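Local coordinates for protein hexameric cytochrome (PDB 2OYY) that binds heme as a hexameric, all-helical cytochrome, its iron coordinated axially by a tyrosine, though its biological function is unknown, at residues 13-16 and 17-21. Residues are numbered along the deposited sequence; the frame is centred on the assembly and turned at random.
Sequences TPQE and GFDLA
Pro14 and Phe18, Gln15 and Asp19, Glu16 and Leu20 are joined by three of the backbone bonds that open helix 14-32, each from an amide to the carbonyl four residues back; Leu20 N lies 3.0 Å from Glu16 O. Gly17 N adds a weak bond to Pro14 O. Thr13 is the N-cap: its OG1 accepts from Glu16 N at 3.2 Å, occupying an amide that the first turn leaves without a helical carbonyl. Pro14 follows at the first helical position, where a proline has no N-H to satisfy.

Among the side chains, Asp19 comes back closest to the first turn. With CG beside its own backbone N (chi1 -60°), the carboxylate swings toward the start of the helix, and OD2 stops 3.1 Å from Gln15 O. Two acceptors meet there and would probably repel, a cost probably offset by the salt bridge from OD1 to Lys31 of the second subunit. Leu20 CB rests 3.4 Å from Glu16 O, while Glu16 OE2 turns back to accept from Ala12 N.

This N-capped helix start sits at an interface between subunits of the hexamer. Gln15 OE1 takes the N-H of Leu6 of the second subunit. Phe18 CG, anti to the backbone N (chi1 -163°), leads the ring away from the first turn to meet Trp5 of that subunit edge-to-face and Phe64 of its own chain at about 60°. Within the chain, Phe18, Leu20 and Ala21 pack on helix 50-70.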
ATOM      1  N   THR A  13     -14.948  15.161 -14.454  1.00  4.49           N
ATOM      2  CA  THR A  13     -14.137  14.328 -15.336  1.00  4.89           C
ATOM      3  C   THR A  13     -13.096  13.515 -14.572  1.00  5.15           C
ATOM      4  O   THR A  13     -12.622  13.949 -13.527  1.00  5.62           O
ATOM      5  CB  THR A  13     -13.428  15.164 -16.428  1.00  5.18           C
ATOM      6  OG1 THR A  13     -12.386  15.956 -15.845  1.00  4.43           O
ATOM      7  CG2 THR A  13     -14.441  16.070 -17.184  1.00  5.15           C
ATOM      8  N   PRO A  14     -12.720  12.331 -15.090  1.00  5.26           N
ATOM      9  CA  PRO A  14     -11.607  11.607 -14.474  1.00  5.26           C
ATOM     10  C   PRO A  14     -10.411  12.499 -14.176  1.00  5.32           C
ATOM     11  O   PRO A  14      -9.790  12.364 -13.140  1.00  5.70           O
ATOM     12  CB  PRO A  14     -11.245  10.568 -15.528  1.00  5.40           C
ATOM     13  CG  PRO A  14     -12.534  10.289 -16.219  1.00  5.32           C
ATOM     14  CD  PRO A  14     -13.287  11.597 -16.240  1.00  5.21           C
ATOM     15  N   GLN A  15     -10.107  13.409 -15.085  1.00  5.64           N
ATOM     16  CA  GLN A  15      -9.034  14.373 -14.903  1.00  6.21           C
ATOM     17  C   GLN A  15      -9.187  15.175 -13.614  1.00  6.39           C
ATOM     18  O   GLN A  15      -8.232  15.314 -12.827  1.00  6.36           O
ATOM     19  CB  GLN A  15      -9.016  15.327 -16.087  1.00  6.32           C
ATOM     20  CG  GLN A  15      -7.744  16.095 -16.247  1.00  7.23           C
ATOM     21  CD  GLN A  15      -7.623  16.656 -17.632  1.00  8.44           C
ATOM     22  OE1 GLN A  15      -7.780  15.931 -18.605  1.00  9.89           O
ATOM     23  NE2 GLN A  15      -7.344  17.956 -17.739  1.00  9.44           N
ATOM     24  N   GLU A  16     -10.390  15.703 -13.400  1.00  6.05           N
ATOM     25  CA  GLU A  16     -10.670  16.478 -12.199  1.00  5.72           C
ATOM     26  C   GLU A  16     -10.510  15.614 -10.939  1.00  4.76           C
ATOM     27  O   GLU A  16     -10.251  16.130  -9.858  1.00  5.17           O
ATOM     28  CB  GLU A  16     -12.076  17.076 -12.264  1.00  6.00           C
ATOM     29  CG  GLU A  16     -12.285  18.280 -13.186  1.00  7.21           C
ATOM     30  CD  GLU A  16     -13.692  18.891 -13.028  1.00 10.13           C
ATOM     31  OE1 GLU A  16     -14.081  19.766 -13.852  1.00 11.24           O
ATOM     32  OE2 GLU A  16     -14.422  18.491 -12.077  1.00 10.07           O
ATOM     33  N   GLY A  17     -10.660  14.302 -11.089  1.00  3.93           N
ATOM     34  CA  GLY A  17     -10.504  13.368  -9.980  1.00  2.49           C
ATOM     35  C   GLY A  17      -9.051  13.228  -9.560  1.00  2.32           C
ATOM     36  O   GLY A  17      -8.736  13.211  -8.372  1.00  2.13           O
ATOM     37  N   PHE A  18      -8.158  13.144 -10.541  1.00  2.00           N
ATOM     38  CA  PHE A  18      -6.728  13.080 -10.279  1.00  2.00           C
ATOM     39  C   PHE A  18      -6.207  14.345  -9.582  1.00  2.00           C
ATOM     40  O   PHE A  18      -5.358  14.261  -8.677  1.00  2.00           O
ATOM     41  CB  PHE A  18      -5.956  12.822 -11.583  1.00  2.00           C
ATOM     42  CG  PHE A  18      -4.572  12.349 -11.364  1.00  2.00           C
ATOM     43  CD1 PHE A  18      -4.310  11.004 -11.245  1.00  2.00           C
ATOM     44  CD2 PHE A  18      -3.534  13.251 -11.224  1.00  2.00           C
ATOM     45  CE1 PHE A  18      -3.016  10.551 -10.995  1.00  2.23           C
ATOM     46  CE2 PHE A  18      -2.242  12.818 -10.965  1.00  2.00           C
ATOM     47  CZ  PHE A  18      -1.978  11.463 -10.851  1.00  2.00           C
ATOM     48  N   ASP A  19      -6.710  15.511  -9.991  1.00  2.00           N
ATOM     49  CA  ASP A  19      -6.358  16.770  -9.315  1.00  2.00           C
ATOM     50  C   ASP A  19      -6.960  16.813  -7.925  1.00  2.00           C
ATOM     51  O   ASP A  19      -6.384  17.390  -7.012  1.00  2.00           O
ATOM     52  CB  ASP A  19      -6.833  17.987 -10.100  1.00  2.00           C
ATOM     53  CG  ASP A  19      -6.231  18.058 -11.483  1.00  2.00           C
ATOM     54  OD1 ASP A  19      -4.984  18.069 -11.598  1.00  2.00           O
ATOM     55  OD2 ASP A  19      -7.028  18.103 -12.451  1.00  3.52           O
ATOM     56  N   LEU A  20      -8.131  16.208  -7.763  1.00  2.00           N
ATOM     57  CA  LEU A  20      -8.715  16.122  -6.437  1.00  2.00           C
ATOM     58  C   LEU A  20      -7.877  15.171  -5.603  1.00  2.00           C
ATOM     59  O   LEU A  20      -7.727  15.377  -4.405  1.00  2.00           O
ATOM     60  CB  LEU A  20     -10.193  15.687  -6.489  1.00  2.00           C
ATOM     61  CG  LEU A  20     -10.912  15.522  -5.138  1.00  2.00           C
ATOM     62  CD1 LEU A  20     -10.785  16.759  -4.291  1.00  2.00           C
ATOM     63  CD2 LEU A  20     -12.380  15.127  -5.280  1.00  2.00           C
ATOM     64  N   ALA A  21      -7.325  14.143  -6.248  1.00  2.00           N
ATOM     65  CA  ALA A  21      -6.474  13.144  -5.585  1.00  2.00           C
ATOM     66  C   ALA A  21      -5.154  13.743  -5.114  1.00  2.00           C
ATOM     67  O   ALA A  21      -4.692  13.441  -4.009  1.00  2.00           O
ATOM     68  CB  ALA A  21      -6.213  11.963  -6.495  1.00  2.00           C
TER